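PDB 2IMZ: endonuclease PI-MtuI from Mycobacterium tuberculosis, which forms the protein-splicing domain of the RecA intein, which probably excises itself from its host protein and joins the two flanking extein segments. Local coordinates for residues 43-57 with 142-156. The protein carries 1 engineered substitution. Numbering follows the deposited sequence.
With ZN (zinc ion), chain C.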
ATOM      1  N   ARG A  43     -14.518   3.988  -4.967  1.00 14.30           N
ATOM      2  CA  ARG A  43     -13.363   4.812  -5.292  1.00 15.78           C
ATOM      3  C   ARG A  43     -12.732   4.295  -6.580  1.00 14.87           C
ATOM      4  O   ARG A  43     -12.684   3.089  -6.823  1.00 14.90           O
ATOM      5  CB  ARG A  43     -12.352   4.792  -4.137  1.00 15.36           C
ATOM      6  CG  ARG A  43     -12.777   5.618  -2.917  1.00 16.09           C
ATOM      7  CD  ARG A  43     -12.791   7.116  -3.243  1.00 17.41           C
ATOM      8  NE  ARG A  43     -13.119   7.956  -2.092  1.00 18.04           N
ATOM      9  CZ  ARG A  43     -14.353   8.197  -1.653  1.00 19.15           C
ATOM     10  NH1 ARG A  43     -15.401   7.663  -2.267  1.00 18.41           N
ATOM     11  NH2 ARG A  43     -14.542   8.989  -0.604  1.00 19.09           N
ATOM     12  N   PRO A  44     -12.246   5.208  -7.430  1.00 14.76           N
ATOM     13  CA  PRO A  44     -11.625   4.841  -8.702  1.00 14.65           C
ATOM     14  C   PRO A  44     -10.168   4.396  -8.634  1.00 14.58           C
ATOM     15  O   PRO A  44      -9.399   4.859  -7.788  1.00 13.24           O
ATOM     16  CB  PRO A  44     -11.788   6.113  -9.528  1.00 17.01           C
ATOM     17  CG  PRO A  44     -11.573   7.176  -8.508  1.00 17.38           C
ATOM     18  CD  PRO A  44     -12.390   6.675  -7.324  1.00 16.68           C
ATOM     19  N   VAL A  45      -9.804   3.483  -9.529  1.00 13.41           N
ATOM     20  CA  VAL A  45      -8.435   3.001  -9.626  1.00 13.83           C
ATOM     21  C   VAL A  45      -7.704   4.097 -10.398  1.00 15.85           C
ATOM     22  O   VAL A  45      -8.198   4.559 -11.428  1.00 16.52           O
ATOM     23  CB  VAL A  45      -8.367   1.677 -10.414  1.00 11.97           C
ATOM     24  CG1 VAL A  45      -6.915   1.278 -10.662  1.00 11.62           C
ATOM     25  CG2 VAL A  45      -9.088   0.581  -9.630  1.00 13.42           C
ATOM     26  N   VAL A  46      -6.546   4.515  -9.893  1.00 16.39           N
ATOM     27  CA  VAL A  46      -5.777   5.580 -10.531  1.00 16.62           C
ATOM     28  C   VAL A  46      -4.388   5.164 -11.014  1.00 17.26           C
ATOM     29  O   VAL A  46      -3.741   5.901 -11.759  1.00 18.37           O
ATOM     30  CB  VAL A  46      -5.647   6.793  -9.586  1.00 16.58           C
ATOM     31  CG1 VAL A  46      -7.020   7.416  -9.368  1.00 17.15           C
ATOM     32  CG2 VAL A  46      -5.051   6.365  -8.254  1.00 15.59           C
ATOM     33  N   SER A  47      -3.935   3.988 -10.591  1.00 16.29           N
ATOM     34  CA  SER A  47      -2.631   3.466 -11.003  1.00 17.70           C
ATOM     35  C   SER A  47      -2.732   1.962 -11.204  1.00 16.89           C
ATOM     36  O   SER A  47      -3.510   1.289 -10.523  1.00 16.07           O
ATOM     37  CB  SER A  47      -1.559   3.764  -9.951  1.00 21.20           C
ATOM     38  OG  SER A  47      -1.399   5.154  -9.753  1.00 23.67           O
ATOM     39  N   TRP A  48      -1.930   1.442 -12.131  1.00 16.04           N
ATOM     40  CA  TRP A  48      -1.932   0.019 -12.470  1.00 15.12           C
ATOM     41  C   TRP A  48      -0.510  -0.534 -12.467  1.00 16.04           C
ATOM     42  O   TRP A  48       0.394   0.066 -13.054  1.00 15.61           O
ATOM     43  CB  TRP A  48      -2.539  -0.168 -13.865  1.00 13.89           C
ATOM     44  CG  TRP A  48      -3.901   0.427 -14.000  1.00 14.38           C
ATOM     45  CD1 TRP A  48      -5.095  -0.206 -13.817  1.00 11.77           C
ATOM     46  CD2 TRP A  48      -4.211   1.797 -14.280  1.00 14.75           C
ATOM     47  NE1 TRP A  48      -6.131   0.683 -13.962  1.00 12.38           N
ATOM     48  CE2 TRP A  48      -5.618   1.921 -14.247  1.00 14.64           C
ATOM     49  CE3 TRP A  48      -3.436   2.933 -14.553  1.00 17.19           C
ATOM     50  CZ2 TRP A  48      -6.270   3.138 -14.477  1.00 17.33           C
ATOM     51  CZ3 TRP A  48      -4.085   4.146 -14.782  1.00 16.49           C
ATOM     52  CH2 TRP A  48      -5.490   4.237 -14.742  1.00 17.88           C
ATOM     53  N   PHE A  49      -0.311  -1.686 -11.831  1.00 16.04           N
ATOM     54  CA  PHE A  49       1.020  -2.279 -11.779  1.00 16.68           C
ATOM     55  C   PHE A  49       1.081  -3.758 -12.147  1.00 16.43           C
ATOM     56  O   PHE A  49       0.327  -4.575 -11.616  1.00 15.22           O
ATOM     57  CB  PHE A  49       1.630  -2.095 -10.386  1.00 18.25           C
ATOM     58  CG  PHE A  49       1.569  -0.684  -9.879  1.00 19.73           C
ATOM     59  CD1 PHE A  49       0.430  -0.212  -9.234  1.00 21.91           C
ATOM     60  CD2 PHE A  49       2.639   0.185 -10.075  1.00 21.64           C
ATOM     61  CE1 PHE A  49       0.355   1.110  -8.790  1.00 22.48           C
ATOM     62  CE2 PHE A  49       2.575   1.509  -9.635  1.00 21.95           C
ATOM     63  CZ  PHE A  49       1.428   1.970  -8.992  1.00 22.57           C
ATOM     64  N   ASP A  50       1.971  -4.087 -13.080  1.00 17.86           N
ATOM     65  CA  ASP A  50       2.193  -5.471 -13.490  1.00 19.41           C
ATOM     66  C   ASP A  50       3.442  -5.822 -12.690  1.00 20.01           C
ATOM     67  O   ASP A  50       4.539  -5.372 -13.015  1.00 19.94           O
ATOM     68  CB  ASP A  50       2.485  -5.561 -14.988  1.00 20.77           C
ATOM     69  CG  ASP A  50       2.671  -6.992 -15.461  1.00 21.91           C
ATOM     70  OD1 ASP A  50       3.348  -7.772 -14.759  1.00 22.95           O
ATOM     71  OD2 ASP A  50       2.151  -7.337 -16.542  1.00 25.12           O
ATOM     72  N   GLN A  51       3.267  -6.622 -11.644  1.00 21.00           N
ATOM     73  CA  GLN A  51       4.357  -6.979 -10.747  1.00 21.70           C
ATOM     74  C   GLN A  51       5.196  -8.204 -11.090  1.00 21.85           C
ATOM     75  O   GLN A  51       6.069  -8.592 -10.311  1.00 22.86           O
ATOM     76  CB  GLN A  51       3.797  -7.128  -9.331  1.00 21.82           C
ATOM     77  CG  GLN A  51       2.936  -5.952  -8.884  1.00 21.04           C
ATOM     78  CD  GLN A  51       3.725  -4.668  -8.711  1.00 21.63           C
ATOM     79  OE1 GLN A  51       3.741  -4.078  -7.629  1.00 25.28           O
ATOM     80  NE2 GLN A  51       4.382  -4.226  -9.774  1.00 21.72           N
ATOM     81  N   GLY A  52       4.938  -8.812 -12.244  1.00 22.32           N
ATOM     82  CA  GLY A  52       5.699  -9.982 -12.642  1.00 24.15           C
ATOM     83  C   GLY A  52       5.316 -11.245 -11.893  1.00 24.92           C
ATOM     84  O   GLY A  52       4.387 -11.242 -11.085  1.00 25.42           O
ATOM     85  N   THR A  53       6.040 -12.329 -12.155  1.00 25.59           N
ATOM     86  CA  THR A  53       5.765 -13.604 -11.505  1.00 24.50           C
ATOM     87  C   THR A  53       6.375 -13.677 -10.113  1.00 24.45           C
ATOM     88  O   THR A  53       7.561 -13.398  -9.923  1.00 23.43           O
ATOM     89  CB  THR A  53       6.295 -14.778 -12.345  1.00 24.89           C
ATOM     90  OG1 THR A  53       5.655 -14.770 -13.625  1.00 25.73           O
ATOM     91  CG2 THR A  53       6.006 -16.101 -11.651  1.00 26.24           C
ATOM     92  N   ARG A  54       5.553 -14.060  -9.142  1.00 22.09           N
ATOM     93  CA  ARG A  54       5.988 -14.174  -7.756  1.00 22.80           C
ATOM     94  C   ARG A  54       5.311 -15.366  -7.093  1.00 20.92           C
ATOM     95  O   ARG A  54       4.405 -15.971  -7.663  1.00 21.70           O
ATOM     96  CB  ARG A  54       5.625 -12.903  -6.982  1.00 22.06           C
ATOM     97  CG  ARG A  54       6.093 -11.619  -7.638  1.00 22.19           C
ATOM     98  CD  ARG A  54       5.848 -10.419  -6.743  1.00 22.98           C
ATOM     99  NE  ARG A  54       6.246  -9.178  -7.399  1.00 24.56           N
ATOM    100  CZ  ARG A  54       6.607  -8.072  -6.756  1.00 25.50           C
ATOM    101  NH1 ARG A  54       6.628  -8.050  -5.430  1.00 26.77           N
ATOM    102  NH2 ARG A  54       6.946  -6.987  -7.439  1.00 27.16           N
ATOM    103  N   ASP A  55       5.759 -15.702  -5.889  1.00 21.00           N
ATOM    104  CA  ASP A  55       5.164 -16.807  -5.149  1.00 20.97           C
ATOM    105  C   ASP A  55       3.906 -16.281  -4.474  1.00 19.64           C
ATOM    106  O   ASP A  55       3.933 -15.231  -3.833  1.00 18.90           O
ATOM    107  CB  ASP A  55       6.117 -17.332  -4.069  1.00 23.47           C
ATOM    108  CG  ASP A  55       7.401 -17.883  -4.637  1.00 24.92           C
ATOM    109  OD1 ASP A  55       7.333 -18.660  -5.608  1.00 27.75           O
ATOM    110  OD2 ASP A  55       8.480 -17.548  -4.105  1.00 29.43           O
ATOM    111  N   VAL A  56       2.806 -17.011  -4.618  1.00 18.97           N
ATOM    112  CA  VAL A  56       1.552 -16.606  -3.996  1.00 17.81           C
ATOM    113  C   VAL A  56       0.942 -17.773  -3.242  1.00 17.98           C
ATOM    114  O   VAL A  56       1.101 -18.927  -3.638  1.00 18.93           O
ATOM    115  CB  VAL A  56       0.516 -16.132  -5.037  1.00 16.42           C
ATOM    116  CG1 VAL A  56       0.980 -14.847  -5.690  1.00 14.79           C
ATOM    117  CG2 VAL A  56       0.298 -17.220  -6.086  1.00 18.36           C
ATOM    118  N   ILE A  57       0.255 -17.465  -2.148  1.00 17.47           N
ATOM    119  CA  ILE A  57      -0.416 -18.492  -1.369  1.00 16.30           C
ATOM    120  C   ILE A  57      -1.913 -18.261  -1.535  1.00 15.75           C
ATOM    121  O   ILE A  57      -2.326 -17.207  -2.023  1.00 14.80           O
ATOM    122  CB  ILE A  57       0.001 -18.451   0.128  1.00 17.21           C
ATOM    123  CG1 ILE A  57      -0.195 -17.055   0.725  1.00 17.70           C
ATOM    124  CG2 ILE A  57       1.450 -18.891   0.257  1.00 18.14           C
ATOM    125  CD1 ILE A  57      -1.620 -16.759   1.148  1.00 17.07           C
ATOM    126  N   PRO A 142      -1.257 -24.179  -0.573  1.00 23.14           N
ATOM    127  CA  PRO A 142       0.194 -24.150  -0.779  1.00 23.39           C
ATOM    128  C   PRO A 142       0.657 -23.116  -1.801  1.00 23.43           C
ATOM    129  O   PRO A 142      -0.048 -22.808  -2.760  1.00 21.91           O
ATOM    130  CB  PRO A 142       0.509 -25.573  -1.238  1.00 23.81           C
ATOM    131  CG  PRO A 142      -0.570 -26.385  -0.609  1.00 25.39           C
ATOM    132  CD  PRO A 142      -1.785 -25.530  -0.835  1.00 23.58           C
ATOM    133  N   THR A 143       1.862 -22.602  -1.591  1.00 22.94           N
ATOM    134  CA  THR A 143       2.448 -21.606  -2.475  1.00 22.91           C
ATOM    135  C   THR A 143       2.610 -22.118  -3.904  1.00 23.56           C
ATOM    136  O   THR A 143       2.856 -23.304  -4.128  1.00 23.00           O
ATOM    137  CB  THR A 143       3.830 -21.172  -1.955  1.00 23.52           C
ATOM    138  OG1 THR A 143       4.393 -20.204  -2.846  1.00 26.24           O
ATOM    139  CG2 THR A 143       4.763 -22.372  -1.866  1.00 24.35           C
ATOM    140  N   ARG A 144       2.465 -21.211  -4.864  1.00 22.58           N
ATOM    141  CA  ARG A 144       2.617 -21.537  -6.276  1.00 21.72           C
ATOM    142  C   ARG A 144       3.089 -20.286  -7.007  1.00 22.80           C
ATOM    143  O   ARG A 144       2.991 -19.177  -6.481  1.00 22.61           O
ATOM    144  CB  ARG A 144       1.292 -22.025  -6.870  1.00 22.21           C
ATOM    145  CG  ARG A 144       0.198 -20.971  -6.953  1.00 23.44           C
ATOM    146  CD  ARG A 144      -1.103 -21.569  -7.478  1.00 22.88           C
ATOM    147  NE  ARG A 144      -2.157 -20.568  -7.602  1.00 22.72           N
ATOM    148  CZ  ARG A 144      -2.275 -19.718  -8.617  1.00 25.25           C
ATOM    149  NH1 ARG A 144      -1.402 -19.747  -9.615  1.00 26.23           N
ATOM    150  NH2 ARG A 144      -3.260 -18.826  -8.626  1.00 24.31           N
ATOM    151  N   ARG A 145       3.608 -20.469  -8.216  1.00 22.79           N
ATOM    152  CA  ARG A 145       4.094 -19.355  -9.018  1.00 23.50           C
ATOM    153  C   ARG A 145       2.965 -18.805  -9.876  1.00 23.18           C
ATOM    154  O   ARG A 145       2.230 -19.563 -10.508  1.00 23.58           O
ATOM    155  CB  ARG A 145       5.235 -19.826  -9.922  1.00 25.82           C
ATOM    156  CG  ARG A 145       6.403 -20.441  -9.170  1.00 29.03           C
ATOM    157  CD  ARG A 145       7.190 -19.379  -8.433  1.00 31.11           C
ATOM    158  NE  ARG A 145       7.823 -18.444  -9.358  1.00 34.13           N
ATOM    159  CZ  ARG A 145       8.511 -17.370  -8.983  1.00 34.49           C
ATOM    160  NH1 ARG A 145       8.655 -17.087  -7.696  1.00 35.32           N
ATOM    161  NH2 ARG A 145       9.059 -16.581  -9.896  1.00 36.18           N
ATOM    162  N   ALA A 146       2.834 -17.483  -9.906  1.00 21.45           N
ATOM    163  CA  ALA A 146       1.788 -16.850 -10.697  1.00 21.26           C
ATOM    164  C   ALA A 146       2.135 -15.406 -11.016  1.00 19.91           C
ATOM    165  O   ALA A 146       2.857 -14.753 -10.263  1.00 20.84           O
ATOM    166  CB  ALA A 146       0.465 -16.900  -9.937  1.00 21.05           C
ATOM    167  N   ARG A 147       1.629 -14.913 -12.141  1.00 19.59           N
ATOM    168  CA  ARG A 147       1.857 -13.522 -12.500  1.00 20.44           C
ATOM    169  C   ARG A 147       1.060 -12.751 -11.465  1.00 19.32           C
ATOM    170  O   ARG A 147      -0.037 -13.173 -11.089  1.00 18.86           O
ATOM    171  CB  ARG A 147       1.309 -13.211 -13.892  1.00 22.93           C
ATOM    172  CG  ARG A 147       1.972 -13.976 -15.019  1.00 25.84           C
ATOM    173  CD  ARG A 147       1.733 -13.256 -16.327  1.00 29.34           C
ATOM    174  NE  ARG A 147       0.312 -13.060 -16.593  1.00 33.92           N
ATOM    175  CZ  ARG A 147      -0.168 -12.196 -17.482  1.00 34.67           C
ATOM    176  NH1 ARG A 147       0.661 -11.445 -18.192  1.00 35.34           N
ATOM    177  NH2 ARG A 147      -1.476 -12.086 -17.664  1.00 36.13           N
ATOM    178  N   THR A 148       1.600 -11.631 -11.000  1.00 17.43           N
ATOM    179  CA  THR A 148       0.916 -10.840  -9.988  1.00 16.54           C
ATOM    180  C   THR A 148       0.729  -9.391 -10.407  1.00 17.09           C
ATOM    181  O   THR A 148       1.417  -8.893 -11.304  1.00 16.35           O
ATOM    182  CB  THR A 148       1.669 -10.907  -8.644  1.00 15.69           C
ATOM    183  OG1 THR A 148       2.983 -10.359  -8.799  1.00 16.44           O
ATOM    184  CG2 THR A 148       1.779 -12.350  -8.179  1.00 13.95           C
ATOM    185  N   PHE A 149      -0.212  -8.720  -9.750  1.00 15.79           N
ATOM    186  CA  PHE A 149      -0.544  -7.342 -10.070  1.00 14.86           C
ATOM    187  C   PHE A 149      -0.927  -6.543  -8.837  1.00 14.26           C
ATOM    188  O   PHE A 149      -1.125  -7.097  -7.755  1.00 13.69           O
ATOM    189  CB  PHE A 149      -1.714  -7.308 -11.057  1.00 15.92           C
ATOM    190  CG  PHE A 149      -1.522  -8.196 -12.250  1.00 16.58           C
ATOM    191  CD1 PHE A 149      -1.757  -9.564 -12.160  1.00 16.79           C
ATOM    192  CD2 PHE A 149      -1.055  -7.673 -13.449  1.00 16.23           C
ATOM    193  CE1 PHE A 149      -1.526 -10.403 -13.247  1.00 18.70           C
ATOM    194  CE2 PHE A 149      -0.821  -8.499 -14.541  1.00 16.20           C
ATOM    195  CZ  PHE A 149      -1.055  -9.869 -14.441  1.00 17.25           C
ATOM    196  N   ASP A 150      -1.058  -5.235  -9.022  1.00 14.33           N
ATOM    197  CA  ASP A 150      -1.422  -4.338  -7.937  1.00 16.64           C
ATOM    198  C   ASP A 150      -2.193  -3.154  -8.523  1.00 15.74           C
ATOM    199  O   ASP A 150      -2.053  -2.842  -9.705  1.00 13.74           O
ATOM    200  CB  ASP A 150      -0.151  -3.857  -7.229  1.00 22.68           C
ATOM    201  CG  ASP A 150      -0.404  -3.410  -5.807  1.00 28.18           C
ATOM    202  OD1 ASP A 150      -1.082  -4.149  -5.060  1.00 31.46           O
ATOM    203  OD2 ASP A 150       0.093  -2.325  -5.430  1.00 33.07           O
ATOM    204  N   LEU A 151      -3.012  -2.513  -7.696  1.00 14.31           N
ATOM    205  CA  LEU A 151      -3.803  -1.364  -8.133  1.00 14.21           C
ATOM    206  C   LEU A 151      -3.771  -0.266  -7.082  1.00 15.42           C
ATOM    207  O   LEU A 151      -3.686  -0.553  -5.889  1.00 17.92           O
ATOM    208  CB  LEU A 151      -5.265  -1.774  -8.346  1.00 12.43           C
ATOM    209  CG  LEU A 151      -5.592  -2.858  -9.374  1.00 15.29           C
ATOM    210  CD1 LEU A 151      -7.060  -3.272  -9.239  1.00 14.62           C
ATOM    211  CD2 LEU A 151      -5.304  -2.334 -10.779  1.00 13.45           C
ATOM    212  N   GLU A 152      -3.820   0.988  -7.522  1.00 13.95           N
ATOM    213  CA  GLU A 152      -3.873   2.106  -6.590  1.00 12.80           C
ATOM    214  C   GLU A 152      -5.285   2.653  -6.656  1.00 12.99           C
ATOM    215  O   GLU A 152      -5.798   2.943  -7.740  1.00 12.46           O
ATOM    216  CB  GLU A 152      -2.885   3.218  -6.950  1.00 14.75           C
ATOM    217  CG  GLU A 152      -1.495   3.031  -6.371  1.00 17.78           C
ATOM    218  CD  GLU A 152      -1.499   2.825  -4.860  1.00 14.17           C
ATOM    219  OE1 GLU A 152      -2.000   3.698  -4.107  1.00 18.23           O
ATOM    220  OE2 GLU A 152      -0.995   1.778  -4.423  1.00 19.38           O
ATOM    221  N   VAL A 153      -5.901   2.773  -5.487  1.00 13.01           N
ATOM    222  CA  VAL A 153      -7.263   3.267  -5.345  1.00 13.76           C
ATOM    223  C   VAL A 153      -7.214   4.653  -4.722  1.00 14.10           C
ATOM    224  O   VAL A 153      -6.668   4.842  -3.635  1.00 13.87           O
ATOM    225  CB  VAL A 153      -8.094   2.326  -4.441  1.00 12.83           C
ATOM    226  CG1 VAL A 153      -9.502   2.876  -4.249  1.00 13.13           C
ATOM    227  CG2 VAL A 153      -8.152   0.937  -5.064  1.00 14.59           C
ATOM    228  N   GLU A 154      -7.789   5.622  -5.419  1.00 15.05           N
ATOM    229  CA  GLU A 154      -7.796   6.993  -4.938  1.00 16.82           C
ATOM    230  C   GLU A 154      -8.258   7.159  -3.491  1.00 16.80           C
ATOM    231  O   GLU A 154      -9.229   6.534  -3.054  1.00 14.68           O
ATOM    232  CB  GLU A 154      -8.673   7.853  -5.845  1.00 20.81           C
ATOM    233  CG  GLU A 154      -8.888   9.263  -5.332  1.00 26.20           C
ATOM    234  CD  GLU A 154      -9.915  10.014  -6.146  1.00 29.65           C
ATOM    235  OE1 GLU A 154      -9.617  10.354  -7.306  1.00 31.08           O
ATOM    236  OE2 GLU A 154     -11.026  10.251  -5.627  1.00 35.10           O
ATOM    237  N   GLU A 155      -7.528   8.004  -2.768  1.00 14.75           N
ATOM    238  CA  GLU A 155      -7.805   8.367  -1.378  1.00 14.93           C
ATOM    239  C   GLU A 155      -7.744   7.315  -0.268  1.00 15.91           C
ATOM    240  O   GLU A 155      -6.972   7.459   0.683  1.00 15.31           O
ATOM    241  CB  GLU A 155      -9.163   9.089  -1.300  1.00 17.59           C
ATOM    242  CG  GLU A 155      -9.545   9.542   0.115  1.00 17.68           C
ATOM    243  CD  GLU A 155     -10.921  10.190   0.194  1.00 23.27           C
ATOM    244  OE1 GLU A 155     -11.869   9.679  -0.437  1.00 23.29           O
ATOM    245  OE2 GLU A 155     -11.063  11.206   0.908  1.00 25.66           O
ATOM    246  N   LEU A 156      -8.545   6.260  -0.381  1.00 13.52           N
ATOM    247  CA  LEU A 156      -8.614   5.257   0.674  1.00 13.90           C
ATOM    248  C   LEU A 156      -7.558   4.156   0.703  1.00 13.66           C
ATOM    249  O   LEU A 156      -7.367   3.520   1.735  1.00 12.50           O
ATOM    250  CB  LEU A 156     -10.018   4.654   0.698  1.00 13.09           C
ATOM    251  CG  LEU A 156     -11.090   5.737   0.894  1.00 15.96           C
ATOM    252  CD1 LEU A 156     -12.480   5.113   0.907  1.00 13.87           C
ATOM    253  CD2 LEU A 156     -10.830   6.475   2.203  1.00 14.67           C
TER
HETATM  254 ZN    ZN C 501      -2.105   2.967  -2.044  1.00 15.40          ZN
HETATM  255  O   HOH W   1       2.669 -10.162 -14.029  1.00 27.73           O
HETATM  256  O   HOH W   2       2.923 -10.135 -17.417  1.00 45.98           O
HETATM  257  O   HOH W   3       5.793 -20.776  -5.185  1.00 33.93           O
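From Arg43–Glu155 at one end to Ile57–Thr143 at the other, residues 43-57 run antiparallel to the long, curved strand 142-153, turn a corner at Thr53 and stay paired with it, as in the horseshoe-like Hint fold of inteins. A classic beta bulge, with Val46 and Ser47 both facing Glu152, shifts the register; here Ser47 CB sits 3.3 Å from Glu152 CB. The CE1 edge of the Phe49 ring comes to 3.6 Å from Glu152 CG, whose chain bends at chi2 (-54°) and leads the carboxylate away to the zinc ion, OE1 binding at 2.2 Å. His157 of the same chain and His167 of the second subunit bind the same metal, and Lys74 of that subunit pairs with both Glu152 and Asp150. On the other face Leu151 CD2 packs against Trp48 CD1 and Val45 CG1, and the leucine also touches Val22 and Val23 of helix 19-24. At the corner, Gly52 O takes two bonds from Thr148, from N and from OG1 (2.8 Å to OG1). Beyond it, Arg145 NH1 reaches Asp55 OD1 at 2.9 Å from above the carboxylate plane. Back at the Arg43 end, Arg43 grips Glu155 OE1 side-on through NE (2.7 Å) and NH2, guanidinium and carboxylate planes 23° apart. Salt bridges thus lie on either side of the corner, and Glu152 links the strand pair to an intersubunit zinc site, where metal and lysine would probably stabilise its negative charge.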